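Local coordinates for cell division control protein 45 cdc45 putative (Entamoeba histolytica, PDB 6CC2) that probably acts in eukaryotic DNA replication as Cdc45, the RecJ-related partner of the Mcm2-7 and GINS proteins in the CMG helicase, at residues 13-18 against 79-84; 34-39 against 383-388; 53-58 against 377-382; 123-128 against 187-192. All blocks are in the same frame, centred on the assembly; numbering follows the deposited sequence.

How the interactions relate
Interactions 1, 3 and 4 each reach one strand of the same parallel sheet. Interaction 1 packs on strand 77-83 within it. Interaction 3 reaches strand 53-57 at one edge, and interaction 4 reaches strand 122-125 and the loop after it. Interactions 2 and 3 share helix 374-385, which joins a later part of the chain to the N-terminal domain. Chemistry differs with place. Of the buried pair, interaction 1 has an arginine-threonine grip and 2 is apolar between its segments. Of the partly buried pair, 3 adds a water bridge to aromatic packing and 4 is apolar between its segments. Phe81 packs on Ile125, Ile83 on Ala35 and Cys38, and Tyr39 on Ala55, so the contacts form one connected network.

Interaction 1: 13-18 against 79-84; sequences NGLRNR and TVFFID
Leu15 and Thr79 are the nearest residues where helix 13-18 passes the start of strand 79-83, with axes 11.1 Å apart and directions 137° apart. The wide spacing is bridged by side chains. Arg18 and Thr79 carry the polar part. The guanidinium meets the threonine hydroxyl with its edge, and OG1 lies close to its plane. Arg18 NH1 gives the stronger bond, 2.8 Å to Thr79 OG1 with an N-H...O angle of 154°. Arg18 NE adds a weak second one to Thr79 OG1 at 3.3 Å. The arginine chain bends at its third torsion (chi3 -64°), which folds the guanidinium back so that one face lies over Gly14 O. His78 also bonds to NE, and Phe102 makes a cation-pi contact. These partners should limit rotation of the guanidinium, whose threonine partner is buried. Beside it, Leu15 lies across Thr79. Leu15 CD2 is 3.8 Å from Thr79 CG2. The same methyl reaches the ring edge of Phe81, with Leu15 CD2 4.3 Å from Phe81 CE1. Strand 77-83 lies between strands 102-106 and 24-29, so this is a helix packed by the N-terminal part of an inner strand, as in Rossmann-like three-layer alpha/beta domains.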
# COMPACT_ATOMS: atom_id res chain seq x y z
N ASN A 13 -14.13 22.29 -16.64
CA ASN A 13 -14.16 23.55 -17.39
C ASN A 13 -13.33 24.61 -16.68
O ASN A 13 -12.66 25.43 -17.33
CB ASN A 13 -15.60 24.03 -17.56
CG ASN A 13 -16.34 23.29 -18.65
OD1 ASN A 13 -15.73 22.66 -19.51
ND2 ASN A 13 -17.66 23.38 -18.63
N GLY A 14 -13.36 24.62 -15.34
CA GLY A 14 -12.54 25.55 -14.59
C GLY A 14 -11.06 25.30 -14.80
O GLY A 14 -10.28 26.23 -15.00
N LEU A 15 -10.66 24.03 -14.78
CA LEU A 15 -9.27 23.69 -15.07
C LEU A 15 -8.87 24.18 -16.45
O LEU A 15 -7.82 24.82 -16.62
CB LEU A 15 -9.08 22.17 -14.97
CG LEU A 15 -9.39 21.49 -13.65
CD1 LEU A 15 -9.18 19.99 -13.83
CD2 LEU A 15 -8.51 22.00 -12.51
N ARG A 16 -9.70 23.89 -17.45
CA ARG A 16 -9.40 24.34 -18.81
C ARG A 16 -9.30 25.86 -18.90
O ARG A 16 -8.37 26.39 -19.51
CB ARG A 16 -10.47 23.81 -19.78
CG ARG A 16 -10.30 22.36 -20.18
CD ARG A 16 -11.32 21.97 -21.27
NE ARG A 16 -12.63 21.67 -20.70
CZ ARG A 16 -13.22 20.47 -20.74
NH1 ARG A 16 -12.63 19.44 -21.34
NH2 ARG A 16 -14.42 20.30 -20.19
N ASN A 17 -10.27 26.57 -18.33
CA ASN A 17 -10.26 28.03 -18.41
C ASN A 17 -9.03 28.62 -17.73
O ASN A 17 -8.41 29.55 -18.25
CB ASN A 17 -11.53 28.60 -17.80
CG ASN A 17 -12.73 28.41 -18.70
OD1 ASN A 17 -12.58 28.10 -19.88
ND2 ASN A 17 -13.92 28.60 -18.15
N ARG A 18 -8.69 28.11 -16.55
CA ARG A 18 -7.51 28.62 -15.85
C ARG A 18 -6.23 28.17 -16.52
O ARG A 18 -5.22 28.87 -16.45
CB ARG A 18 -7.56 28.20 -14.38
CG ARG A 18 -8.77 28.77 -13.65
CD ARG A 18 -8.69 28.53 -12.13
NE ARG A 18 -8.71 27.12 -11.74
CZ ARG A 18 -9.81 26.40 -11.53
NH1 ARG A 18 -9.68 25.13 -11.15
NH2 ARG A 18 -11.02 26.93 -11.72
N THR A 79 -4.55 25.55 -9.09
CA THR A 79 -5.36 24.49 -8.54
C THR A 79 -4.42 23.49 -7.87
O THR A 79 -3.33 23.22 -8.40
CB THR A 79 -6.16 23.77 -9.62
OG1 THR A 79 -7.01 24.69 -10.30
CG2 THR A 79 -7.02 22.69 -9.03
N VAL A 80 -4.84 22.94 -6.74
CA VAL A 80 -4.12 21.84 -6.10
C VAL A 80 -5.09 20.68 -5.90
O VAL A 80 -6.27 20.88 -5.58
CB VAL A 80 -3.48 22.25 -4.76
CG1 VAL A 80 -2.51 23.37 -4.99
CG2 VAL A 80 -4.55 22.63 -3.74
N PHE A 81 -4.58 19.47 -6.12
CA PHE A 81 -5.25 18.23 -5.76
C PHE A 81 -4.43 17.56 -4.66
O PHE A 81 -3.21 17.45 -4.79
CB PHE A 81 -5.33 17.29 -6.96
CG PHE A 81 -6.34 17.68 -7.96
CD1 PHE A 81 -6.05 18.63 -8.93
CD2 PHE A 81 -7.60 17.08 -7.97
CE1 PHE A 81 -6.99 18.97 -9.88
CE2 PHE A 81 -8.54 17.44 -8.92
CZ PHE A 81 -8.24 18.39 -9.87
N PHE A 82 -5.11 17.14 -3.60
CA PHE A 82 -4.52 16.31 -2.56
C PHE A 82 -5.04 14.90 -2.76
O PHE A 82 -6.27 14.67 -2.76
CB PHE A 82 -4.89 16.84 -1.17
CG PHE A 82 -4.42 18.25 -0.91
CD1 PHE A 82 -3.19 18.69 -1.37
CD2 PHE A 82 -5.20 19.13 -0.20
CE1 PHE A 82 -2.74 19.98 -1.12
CE2 PHE A 82 -4.77 20.43 0.06
CZ PHE A 82 -3.53 20.85 -0.41
N ILE A 83 -4.13 13.95 -2.99
CA ILE A 83 -4.49 12.58 -3.36
C ILE A 83 -4.16 11.62 -2.22
O ILE A 83 -2.99 11.47 -1.84
CB ILE A 83 -3.78 12.17 -4.66
CG1 ILE A 83 -4.20 13.10 -5.80
CG2 ILE A 83 -4.07 10.71 -5.00
CD1 ILE A 83 -3.46 12.86 -7.11
N ASP A 84 -5.21 10.97 -1.71
CA ASP A 84 -5.15 9.95 -0.64
C ASP A 84 -4.62 10.52 0.66
O ASP A 84 -4.10 9.82 1.51
CB ASP A 84 -4.37 8.70 -1.06
CG ASP A 84 -5.11 7.39 -0.68
OD1 ASP A 84 -6.26 7.45 -0.19
OD2 ASP A 84 -4.55 6.28 -0.89

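Interaction 2: 34-39 against 383-388; sequences DAIVCY and KLLSST. With EDO (1,2-ethanediol), chain J.
Leu385 meets Ile36 and Val37 of helix 34-39 with the two methyls of its branched end. Its CG stands anti to the backbone N (chi1 179°), and this carries the fork across to the other helix. The two partners are met differently. Leu385 and Ile36 lie alongside, their chains running opposite ways, and Leu385 CD2 comes to 3.9 Å from Ile36 CG2. Against Val37 the leucine is turned crosswise. There Leu385 CD1 is 4.0 Å from Val37 CG2. Leu385 CD2 also rests on the helix backbone, 3.9 Å from Val37 CA, so the leucine touches both side chain and main chain. Tyr203 of helix 199-213 touches both Val37 and Leu385, and Ile361 of helix 354-364 packs on Leu385. One turn on from Ile36, Tyr39 faces another partner. Tyr39 OH is 2.5 Å from O1 of an ethanediol, a hydrogen bond, and O1 lies near the ring plane at the edge. The diol probably comes from the crystallisation liquor. Glu47 and His53 bind it too. Across the two segments no hydrogen bond forms, although Ser386 OG bonds to Lys40 NZ close by. The Leu385 patch is aliphatic and buried, so it gives no directional bond.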
# COMPACT_ATOMS: atom_id res chain seq x y z
N ASP A 34 -2.27 3.20 -5.09
CA ASP A 34 -3.56 3.78 -5.48
C ASP A 34 -3.43 5.27 -5.78
O ASP A 34 -4.01 5.78 -6.75
CB ASP A 34 -4.57 3.53 -4.36
CG ASP A 34 -6.02 3.72 -4.79
OD1 ASP A 34 -6.37 3.66 -6.00
OD2 ASP A 34 -6.84 3.91 -3.86
N ALA A 35 -2.68 5.99 -4.96
CA ALA A 35 -2.47 7.41 -5.22
C ALA A 35 -1.74 7.64 -6.53
O ALA A 35 -2.09 8.56 -7.27
CB ALA A 35 -1.70 8.05 -4.06
N ILE A 36 -0.74 6.81 -6.85
CA ILE A 36 -0.05 6.95 -8.14
C ILE A 36 -1.03 6.71 -9.28
O ILE A 36 -1.02 7.41 -10.31
CB ILE A 36 1.16 6.02 -8.24
CG1 ILE A 36 2.15 6.28 -7.09
CG2 ILE A 36 1.89 6.21 -9.59
CD1 ILE A 36 3.41 5.43 -7.15
N VAL A 37 -1.88 5.69 -9.13
CA VAL A 37 -2.90 5.41 -10.15
C VAL A 37 -3.78 6.63 -10.37
O VAL A 37 -4.10 7.00 -11.50
CB VAL A 37 -3.74 4.19 -9.73
CG1 VAL A 37 -5.01 4.08 -10.56
CG2 VAL A 37 -2.89 2.91 -9.81
N CYS A 38 -4.23 7.27 -9.28
CA CYS A 38 -5.08 8.44 -9.41
C CYS A 38 -4.35 9.55 -10.17
O CYS A 38 -4.88 10.09 -11.14
CB CYS A 38 -5.52 8.90 -8.01
SG CYS A 38 -6.60 10.35 -7.99
N TYR A 39 -3.12 9.84 -9.77
CA TYR A 39 -2.31 10.81 -10.50
C TYR A 39 -2.23 10.45 -11.98
O TYR A 39 -2.36 11.31 -12.85
CB TYR A 39 -0.90 10.88 -9.92
CG TYR A 39 -0.05 11.89 -10.62
CD1 TYR A 39 0.69 11.54 -11.76
CD2 TYR A 39 0.01 13.20 -10.21
CE1 TYR A 39 1.45 12.45 -12.43
CE2 TYR A 39 0.77 14.12 -10.87
CZ TYR A 39 1.49 13.75 -11.99
OH TYR A 39 2.26 14.68 -12.67
N LYS A 383 6.59 5.46 -13.58
CA LYS A 383 7.18 4.91 -14.79
C LYS A 383 6.82 3.44 -14.95
O LYS A 383 6.45 3.00 -16.05
CB LYS A 383 8.69 5.08 -14.74
CG LYS A 383 9.46 4.48 -15.90
CD LYS A 383 10.97 4.53 -15.65
CE LYS A 383 11.77 4.02 -16.84
NZ LYS A 383 11.61 4.91 -18.03
N LEU A 384 6.89 2.65 -13.87
CA LEU A 384 6.52 1.24 -13.98
C LEU A 384 5.03 1.09 -14.27
O LEU A 384 4.63 0.31 -15.15
CB LEU A 384 6.93 0.46 -12.73
CG LEU A 384 6.59 -1.02 -12.77
CD1 LEU A 384 7.12 -1.67 -14.05
CD2 LEU A 384 7.13 -1.77 -11.52
N LEU A 385 4.19 1.81 -13.53
CA LEU A 385 2.75 1.77 -13.79
C LEU A 385 2.46 2.05 -15.26
O LEU A 385 1.59 1.40 -15.87
CB LEU A 385 2.04 2.80 -12.90
CG LEU A 385 0.53 2.90 -13.05
CD1 LEU A 385 -0.16 1.65 -12.52
CD2 LEU A 385 0.06 4.15 -12.30
N SER A 386 3.19 3.00 -15.85
CA SER A 386 2.94 3.42 -17.21
C SER A 386 3.50 2.46 -18.25
O SER A 386 3.29 2.69 -19.45
CB SER A 386 3.55 4.81 -17.45
OG SER A 386 2.99 5.80 -16.59
N SER A 387 4.19 1.41 -17.84
CA SER A 387 4.83 0.53 -18.80
C SER A 387 3.81 -0.10 -19.74
O SER A 387 2.73 -0.54 -19.32
CB SER A 387 5.61 -0.58 -18.09
OG SER A 387 6.26 -1.37 -19.07
N THR A 388 4.18 -0.17 -21.02
CA THR A 388 3.44 -0.91 -22.02
C THR A 388 4.10 -2.23 -22.37
O THR A 388 3.65 -2.90 -23.29
CB THR A 388 3.26 -0.07 -23.29
OG1 THR A 388 4.55 0.22 -23.83
CG2 THR A 388 2.54 1.24 -22.96
C1 EDO J . 3.52 13.13 -15.82
O1 EDO J . 3.13 14.25 -15.01
C2 EDO J . 2.44 12.87 -16.85
O2 EDO J . 2.19 14.06 -17.61

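Interaction 3: 53-58 against 377-382; sequences HSAVPV and QFWEGF. With EDO (1,2-ethanediol), chain J.
An edge strand of the N-terminal parallel sheet, 53-57, meets helix 374-385 through Ala55 and Pro57 on one side and Phe378 and Trp379 on the other. The strand and helix axes pass 9.6 Å apart, with directions 122° apart. Ala55 CB points into the aromatic pair. It is 3.6 Å from Phe378 CE2 and also 3.6 Å from Trp379 CZ2, and it approaches both rings obliquely. Phe378 CG stands anti to the backbone N (chi1 164°), which carries the ring out between the strand and the indole. Two residues on from Ala55, the pyrrolidine of Pro57 crosses Phe378 at about a right angle. Pro57 CG packs on Phe378 CB at 3.6 Å. The two aromatic side chains also brace each other. The phenyl directs an edge atom at the indole face: Phe378 CE2 stands 3.5 Å above the plane of Trp379, over its centre. The indole N-H is used as well. A water accepts from Trp379 NE1 at 3.0 Å and donates to Ala55 O at 2.9 Å, tying helix to strand backbone. Nearby, His53 NE2 bonds to O2 of the ethanediol at 3.0 Å. The diol carbons pack on Phe382. Tyr39 of helix 33-48 packs on Ala55 and meets Phe378 edge-to-face. Strand 24-29 pairs with 53-57 inside the sheet, and helix 61-71 packs on Val56.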
# COMPACT_ATOMS: atom_id res chain seq x y z
N HIS A 53 0.73 20.58 -15.46
CA HIS A 53 0.54 20.02 -14.13
C HIS A 53 1.88 19.51 -13.63
O HIS A 53 2.81 19.29 -14.41
CB HIS A 53 -0.51 18.89 -14.14
CG HIS A 53 -0.18 17.76 -15.06
ND1 HIS A 53 -0.35 17.83 -16.42
CD2 HIS A 53 0.30 16.52 -14.80
CE1 HIS A 53 0.03 16.69 -16.97
NE2 HIS A 53 0.43 15.88 -16.01
N SER A 54 1.96 19.33 -12.32
CA SER A 54 3.19 18.87 -11.69
C SER A 54 2.81 17.99 -10.50
O SER A 54 1.72 18.10 -9.95
CB SER A 54 4.07 20.03 -11.25
OG SER A 54 3.40 20.87 -10.33
N ALA A 55 3.73 17.11 -10.13
CA ALA A 55 3.53 16.22 -9.00
C ALA A 55 4.33 16.70 -7.81
O ALA A 55 5.47 17.13 -7.96
CB ALA A 55 3.94 14.79 -9.36
N VAL A 56 3.75 16.61 -6.63
CA VAL A 56 4.43 16.87 -5.37
C VAL A 56 4.28 15.65 -4.49
O VAL A 56 3.28 15.47 -3.81
CB VAL A 56 3.86 18.12 -4.67
CG1 VAL A 56 4.61 18.38 -3.38
CG2 VAL A 56 3.93 19.33 -5.60
N PRO A 57 5.27 14.77 -4.48
CA PRO A 57 5.19 13.59 -3.58
C PRO A 57 5.37 14.03 -2.13
O PRO A 57 6.39 14.61 -1.78
CB PRO A 57 6.32 12.69 -4.06
CG PRO A 57 6.65 13.15 -5.45
CD PRO A 57 6.42 14.65 -5.41
N VAL A 58 4.38 13.75 -1.29
CA VAL A 58 4.42 14.14 0.12
C VAL A 58 4.38 12.90 0.99
O VAL A 58 3.59 11.99 0.75
CB VAL A 58 3.25 15.09 0.49
CG1 VAL A 58 3.44 16.43 -0.21
CG2 VAL A 58 1.89 14.45 0.15
N GLN A 377 11.08 8.05 -5.59
CA GLN A 377 10.46 6.75 -5.85
C GLN A 377 9.06 6.91 -6.43
O GLN A 377 8.60 6.03 -7.15
CB GLN A 377 10.40 5.90 -4.57
CG GLN A 377 11.78 5.42 -4.09
CD GLN A 377 12.61 4.81 -5.19
OE1 GLN A 377 12.37 3.68 -5.63
NE2 GLN A 377 13.59 5.56 -5.66
N PHE A 378 8.38 8.02 -6.16
CA PHE A 378 7.11 8.28 -6.84
C PHE A 378 7.26 8.15 -8.36
O PHE A 378 6.43 7.50 -9.02
CB PHE A 378 6.57 9.66 -6.51
CG PHE A 378 5.51 10.11 -7.46
CD1 PHE A 378 4.20 9.69 -7.28
CD2 PHE A 378 5.82 10.91 -8.55
CE1 PHE A 378 3.21 10.07 -8.19
CE2 PHE A 378 4.86 11.29 -9.44
CZ PHE A 378 3.55 10.88 -9.27
N TRP A 379 8.32 8.74 -8.93
CA TRP A 379 8.49 8.73 -10.38
C TRP A 379 8.88 7.36 -10.89
O TRP A 379 8.49 6.98 -12.00
CB TRP A 379 9.52 9.80 -10.78
CG TRP A 379 8.93 11.16 -10.68
CD1 TRP A 379 9.25 12.13 -9.78
CD2 TRP A 379 7.87 11.69 -11.48
NE1 TRP A 379 8.46 13.24 -9.98
CE2 TRP A 379 7.61 13.00 -11.03
CE3 TRP A 379 7.11 11.18 -12.55
CZ2 TRP A 379 6.64 13.81 -11.61
CZ3 TRP A 379 6.15 11.99 -13.12
CH2 TRP A 379 5.92 13.29 -12.65
N GLU A 380 9.63 6.59 -10.10
CA GLU A 380 9.91 5.22 -10.48
C GLU A 380 8.63 4.39 -10.52
O GLU A 380 8.45 3.55 -11.41
CB GLU A 380 10.91 4.60 -9.51
CG GLU A 380 12.28 5.27 -9.52
CD GLU A 380 12.97 5.18 -10.88
OE1 GLU A 380 12.81 4.15 -11.57
OE2 GLU A 380 13.67 6.14 -11.26
N GLY A 381 7.74 4.58 -9.53
CA GLY A 381 6.49 3.85 -9.53
C GLY A 381 5.59 4.26 -10.68
O GLY A 381 4.94 3.42 -11.30
N PHE A 382 5.52 5.57 -10.95
CA PHE A 382 4.76 6.09 -12.10
C PHE A 382 5.27 5.50 -13.41
O PHE A 382 4.47 5.12 -14.28
CB PHE A 382 4.87 7.61 -12.12
CG PHE A 382 4.17 8.27 -13.28
CD1 PHE A 382 4.86 8.51 -14.46
CD2 PHE A 382 2.84 8.64 -13.20
CE1 PHE A 382 4.23 9.10 -15.55
CE2 PHE A 382 2.21 9.27 -14.30
CZ PHE A 382 2.91 9.48 -15.46
C1 EDO J . 3.52 13.13 -15.82
O1 EDO J . 3.13 14.25 -15.01
C2 EDO J . 2.44 12.87 -16.85
O2 EDO J . 2.19 14.06 -17.61
O HOH W 1 8.00 15.97 -8.80

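Interaction 4: 123-128 against 187-192; sequences GLITSN and LAIAKK
Ile125 and Ile189 have nearly the same torsions. In both, CG1 lies beside the backbone N (chi1 -61° and -64°) and the chain then runs out extended to CD1. The extended arm of Ile189 brings its CD1 to within 4.3 Å of Ile125 CG2, the branch methyl that stands anti to the strand backbone N. This is a loose touch. Ser127 and Ala188 make the closer one, Ser127 CB to Ala188 CB at 3.7 Å. There the backbones come near each other, with Ser127 CA 5.9 Å from Ala188 CA, and small side chains permit it. In Ser127 the hydroxyl sits between the backbone N and the carbonyl carbon (chi1 71°). Its OG hydrogen-bonds to Glu180, so the serine meets Ala188 with carbon and has its polar partner elsewhere. Phe8 of helix 8-20 touches both isoleucines, and Leu11 packs on Ile125. Strand 122-125 is paired with strands 2-3 and 102-106, so helix 182-192 lies against the last strand residue and the loop that follows. No hydrogen bond links the two segments. They are joined by apolar contact, from the buried isoleucine pair to the partly exposed Ser127-Ala188 pair.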
# COMPACT_ATOMS: atom_id res chain seq x y z
N GLY A 123 -12.95 21.25 -2.04
CA GLY A 123 -13.71 20.34 -2.87
C GLY A 123 -13.37 18.89 -2.61
O GLY A 123 -12.37 18.38 -3.12
N LEU A 124 -14.19 18.22 -1.80
CA LEU A 124 -14.03 16.79 -1.52
C LEU A 124 -14.70 15.99 -2.63
O LEU A 124 -15.92 15.93 -2.72
CB LEU A 124 -14.64 16.45 -0.17
CG LEU A 124 -14.06 17.09 1.07
CD1 LEU A 124 -15.05 17.04 2.22
CD2 LEU A 124 -12.75 16.39 1.45
N ILE A 125 -13.91 15.37 -3.48
CA ILE A 125 -14.42 14.71 -4.68
C ILE A 125 -14.83 13.28 -4.35
O ILE A 125 -14.04 12.51 -3.78
CB ILE A 125 -13.40 14.75 -5.82
CG1 ILE A 125 -13.09 16.19 -6.19
CG2 ILE A 125 -13.93 13.99 -7.04
CD1 ILE A 125 -11.96 16.32 -7.20
N THR A 126 -16.07 12.94 -4.70
CA THR A 126 -16.56 11.57 -4.61
C THR A 126 -17.17 11.21 -5.96
O THR A 126 -17.52 12.08 -6.76
CB THR A 126 -17.63 11.41 -3.52
OG1 THR A 126 -18.84 12.01 -3.98
CG2 THR A 126 -17.19 12.08 -2.23
N SER A 127 -17.32 9.91 -6.19
CA SER A 127 -17.79 9.42 -7.48
C SER A 127 -19.31 9.34 -7.59
O SER A 127 -19.82 9.08 -8.69
CB SER A 127 -17.21 8.03 -7.75
OG SER A 127 -17.80 7.08 -6.88
N ASN A 128 -20.04 9.56 -6.50
CA ASN A 128 -21.49 9.43 -6.55
C ASN A 128 -22.09 10.34 -7.62
O ASN A 128 -21.47 11.30 -8.07
CB ASN A 128 -22.11 9.78 -5.19
CG ASN A 128 -21.28 9.31 -4.03
OD1 ASN A 128 -20.98 8.13 -3.89
ND2 ASN A 128 -20.87 10.25 -3.18
N LEU A 187 -11.07 7.53 -12.46
CA LEU A 187 -11.76 6.83 -13.54
C LEU A 187 -13.20 7.30 -13.66
O LEU A 187 -13.71 7.48 -14.77
CB LEU A 187 -11.73 5.32 -13.29
CG LEU A 187 -12.53 4.46 -14.28
CD1 LEU A 187 -11.94 4.53 -15.70
CD2 LEU A 187 -12.56 3.01 -13.77
N ALA A 188 -13.85 7.56 -12.52
CA ALA A 188 -15.23 8.05 -12.56
C ALA A 188 -15.33 9.43 -13.20
O ALA A 188 -16.29 9.72 -13.91
CB ALA A 188 -15.82 8.08 -11.15
N ILE A 189 -14.35 10.31 -12.94
CA ILE A 189 -14.32 11.61 -13.60
C ILE A 189 -14.20 11.43 -15.10
O ILE A 189 -14.92 12.06 -15.87
CB ILE A 189 -13.16 12.47 -13.05
CG1 ILE A 189 -13.39 12.79 -11.56
CG2 ILE A 189 -13.01 13.74 -13.87
CD1 ILE A 189 -12.18 13.40 -10.87
N ALA A 190 -13.28 10.58 -15.53
CA ALA A 190 -13.06 10.39 -16.97
C ALA A 190 -14.32 9.85 -17.65
O ALA A 190 -14.66 10.27 -18.75
CB ALA A 190 -11.88 9.45 -17.19
N LYS A 191 -15.03 8.93 -16.99
CA LYS A 191 -16.23 8.35 -17.58
C LYS A 191 -17.32 9.40 -17.71
O LYS A 191 -17.98 9.50 -18.75
CB LYS A 191 -16.72 7.19 -16.72
CG LYS A 191 -15.84 5.95 -16.79
CD LYS A 191 -16.38 4.80 -15.94
CE LYS A 191 -17.82 4.43 -16.29
NZ LYS A 191 -18.02 4.20 -17.75
N LYS A 192 -17.52 10.19 -16.65
CA LYS A 192 -18.57 11.22 -16.68
C LYS A 192 -18.31 12.24 -17.77
O LYS A 192 -19.25 12.76 -18.40
CB LYS A 192 -18.67 11.89 -15.31
CG LYS A 192 -19.71 13.00 -15.22
CD LYS A 192 -21.13 12.48 -15.46
CE LYS A 192 -22.17 13.54 -15.15
NZ LYS A 192 -23.55 13.01 -15.24